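Local coordinates for CBS domain-containing protein (Listeria monocytogenes, PDB 6XNU), which binds the second messenger c-di-AMP, probably through its paired CBS domains, and takes part in controlling (p)ppGpp and c-di-AMP homeostasis, at residues V151-Y154 with I155-V159; P62-D65 with F66-L70; C130-D133 with S134-F138. All coordinates share one frame; numbering follows the deposited sequence.

Contact 1. Residues V151-Y154 with I155-V159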
loop_
_atom_site.group_PDB
_atom_site.type_symbol
_atom_site.label_atom_id
_atom_site.label_comp_id
_atom_site.label_asym_id
_atom_site.label_seq_id
_atom_site.Cartn_x
_atom_site.Cartn_y
_atom_site.Cartn_z
ATOM N N VAL A 151 1.997 -3.175 -20.099
ATOM C CA VAL A 151 3.390 -3.568 -20.317
ATOM C C VAL A 151 3.488 -5.075 -20.531
ATOM O O VAL A 151 4.198 -5.554 -21.432
ATOM C CB VAL A 151 4.255 -3.102 -19.132
ATOM C CG1 VAL A 151 5.643 -3.720 -19.209
ATOM C CG2 VAL A 151 4.358 -1.589 -19.128
ATOM N N ASN A 152 2.782 -5.837 -19.698
ATOM C CA ASN A 152 2.665 -7.286 -19.844
ATOM C C ASN A 152 2.196 -7.661 -21.250
ATOM O O ASN A 152 2.808 -8.500 -21.920
ATOM C CB ASN A 152 1.692 -7.775 -18.757
ATOM C CG ASN A 152 1.627 -9.268 -18.619
ATOM O OD1 ASN A 152 2.607 -9.929 -18.247
ATOM N ND2 ASN A 152 0.442 -9.820 -18.887
ATOM N N ARG A 153 1.132 -7.010 -21.733
ATOM C CA ARG A 153 0.639 -7.288 -23.081
ATOM C C ARG A 153 1.698 -6.969 -24.126
ATOM O O ARG A 153 1.873 -7.713 -25.104
ATOM C CB ARG A 153 -0.633 -6.474 -23.350
ATOM C CG ARG A 153 -1.260 -6.737 -24.702
ATOM C CD ARG A 153 -2.606 -6.019 -24.854
ATOM N NE ARG A 153 -2.473 -4.563 -24.853
ATOM C CZ ARG A 153 -2.942 -3.758 -23.895
ATOM N NH1 ARG A 153 -3.579 -4.257 -22.840
ATOM N NH2 ARG A 153 -2.770 -2.444 -23.992
ATOM N N TYR A 154 2.413 -5.863 -23.942
ATOM C CA TYR A 154 3.417 -5.474 -24.927
ATOM C C TYR A 154 4.558 -6.485 -24.984
ATOM O O TYR A 154 5.015 -6.850 -26.076
ATOM C CB TYR A 154 3.950 -4.078 -24.610
ATOM C CG TYR A 154 4.979 -3.587 -25.613
ATOM C CD1 TYR A 154 4.590 -3.165 -26.876
ATOM C CD2 TYR A 154 6.326 -3.520 -25.283
ATOM C CE1 TYR A 154 5.520 -2.716 -27.799
ATOM C CE2 TYR A 154 7.270 -3.070 -26.204
ATOM C CZ TYR A 154 6.857 -2.664 -27.453
ATOM O OH TYR A 154 7.788 -2.212 -28.372
ATOM N N ILE A 155 5.027 -6.943 -23.820
ATOM C CA ILE A 155 6.087 -7.953 -23.774
ATOM C C ILE A 155 5.654 -9.212 -24.510
ATOM O O ILE A 155 6.451 -9.833 -25.232
ATOM C CB ILE A 155 6.467 -8.243 -22.308
ATOM C CG1 ILE A 155 7.349 -7.119 -21.767
ATOM C CG2 ILE A 155 7.152 -9.610 -22.166
ATOM C CD1 ILE A 155 7.471 -7.123 -20.259
ATOM N N HIS A 156 4.395 -9.617 -24.342
ATOM C CA HIS A 156 3.910 -10.834 -24.989
ATOM C C HIS A 156 3.748 -10.638 -26.493
ATOM O O HIS A 156 3.989 -11.565 -27.276
ATOM C CB HIS A 156 2.596 -11.280 -24.350
ATOM C CG HIS A 156 2.755 -11.720 -22.924
ATOM N ND1 HIS A 156 1.755 -11.603 -21.981
ATOM C CD2 HIS A 156 3.811 -12.280 -22.288
ATOM C CE1 HIS A 156 2.194 -12.070 -20.823
ATOM N NE2 HIS A 156 3.437 -12.491 -20.982
ATOM N N LEU A 157 3.348 -9.442 -26.912
ATOM C CA LEU A 157 3.283 -9.160 -28.345
ATOM C C LEU A 157 4.665 -9.233 -28.976
ATOM O O LEU A 157 4.810 -9.698 -30.118
ATOM C CB LEU A 157 2.653 -7.790 -28.571
ATOM C CG LEU A 157 1.165 -7.725 -28.212
ATOM C CD1 LEU A 157 0.653 -6.302 -28.330
ATOM C CD2 LEU A 157 0.342 -8.677 -29.077
ATOM N N GLN A 158 5.694 -8.773 -28.253
ATOM C CA GLN A 158 7.058 -8.868 -28.777
ATOM C C GLN A 158 7.480 -10.321 -28.953
ATOM O O GLN A 158 8.132 -10.669 -29.946
ATOM C CB GLN A 158 8.045 -8.149 -27.857
ATOM C CG GLN A 158 7.840 -6.647 -27.787
ATOM C CD GLN A 158 7.958 -5.991 -29.144
ATOM O OE1 GLN A 158 9.054 -5.830 -29.664
ATOM N NE2 GLN A 158 6.826 -5.610 -29.723
ATOM N N VAL A 159 7.125 -11.178 -27.995
ATOM C CA VAL A 159 7.369 -12.609 -28.152
ATOM C C VAL A 159 6.663 -13.125 -29.401
ATOM O O VAL A 159 7.259 -13.842 -30.213
ATOM C CB VAL A 159 6.929 -13.359 -26.881
ATOM C CG1 VAL A 159 6.915 -14.858 -27.105
ATOM C CG2 VAL A 159 7.843 -12.982 -25.712
#

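Contact 2. Residues P62-D65 with F66-L70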
loop_
_atom_site.group_PDB
_atom_site.type_symbol
_atom_site.label_atom_id
_atom_site.label_comp_id
_atom_site.label_asym_id
_atom_site.label_seq_id
_atom_site.Cartn_x
_atom_site.Cartn_y
_atom_site.Cartn_z
ATOM N N PRO A 62 -9.629 7.776 0.524
ATOM C CA PRO A 62 -9.994 9.192 0.436
ATOM C C PRO A 62 -10.796 9.649 1.641
ATOM O O PRO A 62 -11.499 8.871 2.295
ATOM C CB PRO A 62 -10.831 9.260 -0.847
ATOM C CG PRO A 62 -11.319 7.861 -1.066
ATOM C CD PRO A 62 -10.209 6.975 -0.568
ATOM N N VAL A 63 -10.677 10.941 1.925
ATOM C CA VAL A 63 -11.499 11.617 2.919
ATOM C C VAL A 63 -12.410 12.575 2.163
ATOM O O VAL A 63 -11.925 13.432 1.418
ATOM C CB VAL A 63 -10.644 12.368 3.951
ATOM C CG1 VAL A 63 -11.530 13.005 4.987
ATOM C CG2 VAL A 63 -9.644 11.430 4.612
ATOM N N LEU A 64 -13.718 12.402 2.329
ATOM C CA LEU A 64 -14.732 13.177 1.628
ATOM C C LEU A 64 -15.490 14.065 2.603
ATOM O O LEU A 64 -15.460 13.852 3.818
ATOM C CB LEU A 64 -15.728 12.257 0.915
ATOM C CG LEU A 64 -15.127 11.180 0.009
ATOM C CD1 LEU A 64 -16.258 10.439 -0.705
ATOM C CD2 LEU A 64 -14.150 11.798 -0.966
ATOM N N ASP A 65 -16.190 15.056 2.057
ATOM C CA ASP A 65 -17.135 15.812 2.863
ATOM C C ASP A 65 -18.552 15.276 2.634
ATOM O O ASP A 65 -18.760 14.269 1.961
ATOM C CB ASP A 65 -16.998 17.317 2.581
ATOM C CG ASP A 65 -17.351 17.709 1.154
ATOM O OD1 ASP A 65 -18.073 16.968 0.446
ATOM O OD2 ASP A 65 -16.907 18.804 0.736
ATOM N N PHE A 66 -19.556 15.953 3.198
ATOM C CA PHE A 66 -20.919 15.444 3.074
ATOM C C PHE A 66 -21.480 15.594 1.659
ATOM O O PHE A 66 -22.513 14.989 1.354
ATOM C CB PHE A 66 -21.832 16.152 4.084
ATOM C CG PHE A 66 -22.208 17.553 3.679
ATOM C CD1 PHE A 66 -21.232 18.531 3.515
ATOM C CD2 PHE A 66 -23.537 17.890 3.444
ATOM C CE1 PHE A 66 -21.580 19.823 3.141
ATOM C CE2 PHE A 66 -23.889 19.174 3.064
ATOM C CZ PHE A 66 -22.910 20.142 2.913
ATOM N N GLU A 67 -20.845 16.399 0.808
ATOM C CA GLU A 67 -21.197 16.505 -0.602
ATOM C C GLU A 67 -20.384 15.561 -1.472
ATOM O O GLU A 67 -20.439 15.670 -2.699
ATOM C CB GLU A 67 -20.997 17.936 -1.112
ATOM C CG GLU A 67 -21.789 19.002 -0.366
ATOM C CD GLU A 67 -21.533 20.377 -0.950
ATOM O OE1 GLU A 67 -21.944 20.626 -2.104
ATOM O OE2 GLU A 67 -20.888 21.196 -0.270
ATOM N N PHE A 68 -19.633 14.649 -0.855
ATOM C CA PHE A 68 -18.802 13.667 -1.562
ATOM C C PHE A 68 -17.707 14.330 -2.393
ATOM O O PHE A 68 -17.236 13.764 -3.384
ATOM C CB PHE A 68 -19.660 12.727 -2.418
ATOM C CG PHE A 68 -20.547 11.844 -1.599
ATOM C CD1 PHE A 68 -21.699 12.362 -1.015
ATOM C CD2 PHE A 68 -20.203 10.524 -1.346
ATOM C CE1 PHE A 68 -22.518 11.575 -0.228
ATOM C CE2 PHE A 68 -21.020 9.722 -0.562
ATOM C CZ PHE A 68 -22.178 10.248 0.012
ATOM N N LYS A 69 -17.256 15.513 -1.974
ATOM C CA LYS A 69 -16.070 16.126 -2.561
ATOM C C LYS A 69 -14.809 15.650 -1.833
ATOM O O LYS A 69 -14.819 15.405 -0.624
ATOM C CB LYS A 69 -16.156 17.653 -2.506
ATOM C CG LYS A 69 -17.311 18.227 -3.293
ATOM C CD LYS A 69 -17.417 19.728 -3.044
ATOM C CE LYS A 69 -18.722 20.272 -3.589
ATOM N NZ LYS A 69 -18.942 19.816 -4.984
ATOM N N LEU A 70 -13.714 15.561 -2.584
ATOM C CA LEU A 70 -12.467 14.973 -2.100
ATOM C C LEU A 70 -11.621 16.020 -1.382
ATOM O O LEU A 70 -11.223 17.017 -1.989
ATOM C CB LEU A 70 -11.690 14.383 -3.277
ATOM C CG LEU A 70 -10.311 13.801 -2.949
ATOM C CD1 LEU A 70 -10.432 12.568 -2.062
ATOM C CD2 LEU A 70 -9.602 13.457 -4.234
HETATM O O HOH W 1 -18.413 20.993 0.457
#

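Contact 3. Residues C130-D133 with S134-F138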
loop_
_atom_site.group_PDB
_atom_site.type_symbol
_atom_site.label_atom_id
_atom_site.label_comp_id
_atom_site.label_asym_id
_atom_site.label_seq_id
_atom_site.Cartn_x
_atom_site.Cartn_y
_atom_site.Cartn_z
ATOM N N CYS A 130 -6.610 9.842 -7.523
ATOM C CA CYS A 130 -8.048 10.021 -7.431
ATOM C C CYS A 130 -8.576 10.733 -8.675
ATOM O O CYS A 130 -7.911 11.614 -9.223
ATOM C CB CYS A 130 -8.357 10.847 -6.197
ATOM S SG CYS A 130 -8.169 9.900 -4.664
ATOM N N VAL A 131 -9.776 10.341 -9.113
ATOM C CA VAL A 131 -10.498 10.997 -10.206
ATOM C C VAL A 131 -11.620 11.828 -9.599
ATOM O O VAL A 131 -12.361 11.346 -8.735
ATOM C CB VAL A 131 -11.065 9.976 -11.207
ATOM C CG1 VAL A 131 -11.766 10.678 -12.362
ATOM C CG2 VAL A 131 -9.955 9.067 -11.743
ATOM N N VAL A 132 -11.736 13.087 -10.035
ATOM C CA VAL A 132 -12.773 13.989 -9.539
ATOM C C VAL A 132 -13.356 14.719 -10.732
ATOM O O VAL A 132 -12.742 14.800 -11.796
ATOM C CB VAL A 132 -12.255 15.017 -8.497
ATOM C CG1 VAL A 132 -11.587 14.313 -7.295
ATOM C CG2 VAL A 132 -11.308 16.014 -9.143
ATOM N N ASP A 133 -14.560 15.243 -10.556
ATOM C CA ASP A 133 -15.118 16.052 -11.632
ATOM C C ASP A 133 -14.768 17.520 -11.359
ATOM O O ASP A 133 -14.026 17.839 -10.425
ATOM C CB ASP A 133 -16.608 15.738 -11.789
ATOM C CG ASP A 133 -17.466 16.443 -10.792
ATOM O OD1 ASP A 133 -16.910 17.009 -9.842
ATOM O OD2 ASP A 133 -18.705 16.445 -10.968
ATOM N N SER A 134 -15.292 18.447 -12.169
ATOM C CA SER A 134 -14.814 19.823 -12.060
ATOM C C SER A 134 -15.151 20.475 -10.719
ATOM O O SER A 134 -14.469 21.429 -10.331
ATOM C CB SER A 134 -15.364 20.669 -13.212
ATOM O OG SER A 134 -16.710 20.334 -13.504
ATOM N N ASP A 135 -16.156 19.986 -9.986
ATOM C CA ASP A 135 -16.455 20.521 -8.661
ATOM C C ASP A 135 -15.894 19.651 -7.532
ATOM O O ASP A 135 -16.352 19.755 -6.391
ATOM C CB ASP A 135 -17.968 20.755 -8.499
ATOM C CG ASP A 135 -18.761 19.494 -8.148
ATOM O OD1 ASP A 135 -18.318 18.377 -8.440
ATOM O OD2 ASP A 135 -19.862 19.618 -7.568
ATOM N N HIS A 136 -14.897 18.817 -7.837
ATOM C CA HIS A 136 -14.148 17.984 -6.893
ATOM C C HIS A 136 -14.964 16.830 -6.330
ATOM O O HIS A 136 -14.551 16.211 -5.345
ATOM C CB HIS A 136 -13.550 18.813 -5.753
ATOM C CG HIS A 136 -12.352 19.608 -6.170
ATOM N ND1 HIS A 136 -11.112 19.035 -6.366
ATOM C CD2 HIS A 136 -12.212 20.921 -6.470
ATOM C CE1 HIS A 136 -10.257 19.966 -6.749
ATOM N NE2 HIS A 136 -10.898 21.118 -6.822
ATOM N N HIS A 137 -16.096 16.503 -6.942
ATOM C CA HIS A 137 -16.845 15.319 -6.551
ATOM C C HIS A 137 -16.021 14.076 -6.869
ATOM O O HIS A 137 -15.504 13.932 -7.982
ATOM C CB HIS A 137 -18.176 15.297 -7.298
ATOM C CG HIS A 137 -19.041 14.119 -6.990
ATOM N ND1 HIS A 137 -18.987 12.944 -7.713
ATOM C CD2 HIS A 137 -20.016 13.949 -6.064
ATOM C CE1 HIS A 137 -19.886 12.101 -7.237
ATOM N NE2 HIS A 137 -20.522 12.684 -6.236
ATOM N N PHE A 138 -15.913 13.187 -5.885
ATOM C CA PHE A 138 -15.057 12.006 -6.006
ATOM C C PHE A 138 -15.680 10.979 -6.944
ATOM O O PHE A 138 -16.820 10.547 -6.744
ATOM C CB PHE A 138 -14.833 11.393 -4.627
ATOM C CG PHE A 138 -14.000 10.144 -4.645
ATOM C CD1 PHE A 138 -12.742 10.142 -5.217
ATOM C CD2 PHE A 138 -14.478 8.981 -4.072
ATOM C CE1 PHE A 138 -11.972 8.978 -5.228
ATOM C CE2 PHE A 138 -13.707 7.814 -4.068
ATOM C CZ PHE A 138 -12.458 7.826 -4.648
#

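Contact 1. Residues V151-Y154 with I155-V159
Asn152 and His156 lie one turn apart on the C-terminal helix 145-161, and they make the closely packed part of this contact. His156 CE1 stands obliquely above the outer part of the Asn152 amide, 3.4 Å from Asn152 OD1 and as near to Asn152 ND2. The amide and the imidazole are steeply turned against each other, with planes 76° apart. The Asn152 carbonyl O also lies over one face of the ring, toward its rim. Asn152 O also accepts the N-H of His156, with N at 3.1 Å. The His156 ring is therefore packed by both the side chain and the carbonyl of Asn152. Its NE2 is hydrogen-bonded to Glu117 of the second subunit. Val151 CG1 and Ile155 CD1 touch at 4.0 Å, and both residues pack on the second subunit.

Tyr154 and Gln158 form the looser side, at the protein surface. Tyr154 CG is anti to the backbone N (chi1 -179°), which runs the ring along the helix toward Gln158. Gln158 bends at chi2 (-59°) and brings its amide, stacked, toward the CZ-OH end of the ring. The two planes are nearly parallel. Gln158 CG sits over the face, 4.2 Å from the Tyr154 ring centroid, in a CH-pi contact. Gln158 NE2 lies 3.7 Å from Tyr154 CZ. Arg153 and Leu157 run side by side with a light touch, and the Arg153 guanidinium reaches a salt bridge with Glu26.

Regular i to i+4 backbone bonds, such as Leu157 N to Arg153 O at 2.9 Å, set the one-turn spacing of these side chains. The contact has two contrasting sides. One offers apolar groups and an imidazole nitrogen to the partner subunit, consistent with a dimer contact. The other stacks a polar amide on a phenol at the surface, possibly influenced by crystal packing.

Contact 2. Residues P62-D65 with F66-L70
Asp65 and Phe68 close a type I turn, with Phe68 N bonded to Asp65 O at 3.0 Å, while Asp65 N donates to Lys69 O. This is a 3:5 beta hairpin, a type I turn followed by a G1 bulge, joining strands 60-64 and 70-75. Phe68 holds the left-handed bulge position (phi 63°). Leu64 and Leu70 flank the turn as a non-hydrogen-bonded antiparallel pair.

Asp65 carries the polar part. Its CG stands between its own backbone N and carbonyl carbon (chi1 64°), and this folds the carboxylate back over the turn. Asp65 OD1 accepts from Lys69 N at 2.9 Å, met from above the carboxylate plane (48° out of it). The Glu67 N-H reaches the same oxygen in a weak bond. OD2 packs against Lys69 CB, and His71 is its hydrogen-bond partner beyond the turn. The Lys69 ammonium leads off to Asp135.

On the inner side Pro62, Leu64 and Leu70 are apolar and buried. Leu70 CD1 presses on Pro62 CB at 3.5 Å and also meets Leu64 CD2. The other branch of Leu64 reaches out to the exposed Phe68 ring, with Leu64 CD1 4.0 Å from Phe68 CD2. Phe138 of strand 138-143 packs on Pro62 and Leu64, so this side faces the second sheet.

A water bridges the two carboxylates, donating to Asp65 OD2 at 2.7 Å and to Glu67 OE2 at 2.6 Å.

Contact 3. Residues C130-D133 with S134-F138
Asp133 and His137 meet across the turn of the beta hairpin that links strands 128-132 and 138-143 in the CBS domain. Asp133 N donates to His137 O, and a type I turn closes from Asp133 to His136. His136 takes the left-handed position of the G1 bulge that follows.

The Asp133 side chain starts with CB, which leads off beside Ser134 N. CG turns the carboxylate back over the turn (chi1 80°). Asp133 OD1 accepts from His137 N at 3.1 Å and, weakly, from Asp135 N. Asp133 OD1 also touches His137 CB at 3.3 Å. Asp133 OD2 lies 3.2 Å from Asp135 OD1. Asp135 OD1 accepts His137 N as well, which makes an Asx turn.

Toward the core, Cys130 SG meets Phe138 CE1 at 4.0 Å, an oblique sulfur-aromatic contact. Cys130 and Val132 pack on Leu70 of the other hairpin.

The modelled gap between Asp133 OD1 and Asp135 OD1 is only 2.4 Å. The exact value is doubtful. If real, it would suggest that one carboxyl group holds a proton, relieving the repulsion between two acids that share the His137 N-H. Asp135 OD2 is salt-bridged to Lys69, which would probably also ease the charge.

Contacts 2 and 3 are matching hairpins, each with an aspartate folded back over a type I turn, as expected for a pair of CBS motifs. Their centres are 10 Å apart. Lys69 NZ makes a salt bridge to Asp135 OD2 at 2.8 Å, and Phe68 O probably accepts a hydrogen bond from Phe138 N. Beneath the turns, Leu70 CD2 packs on Cys130 CB at 3.5 Å. Contact 1 stands apart, its centre about 33 Å from that of contact 3 and 39 Å from that of contact 2. It meets the second subunit, whereas the hairpins touch no other chain of the assembly. No ligand is part of any of the three.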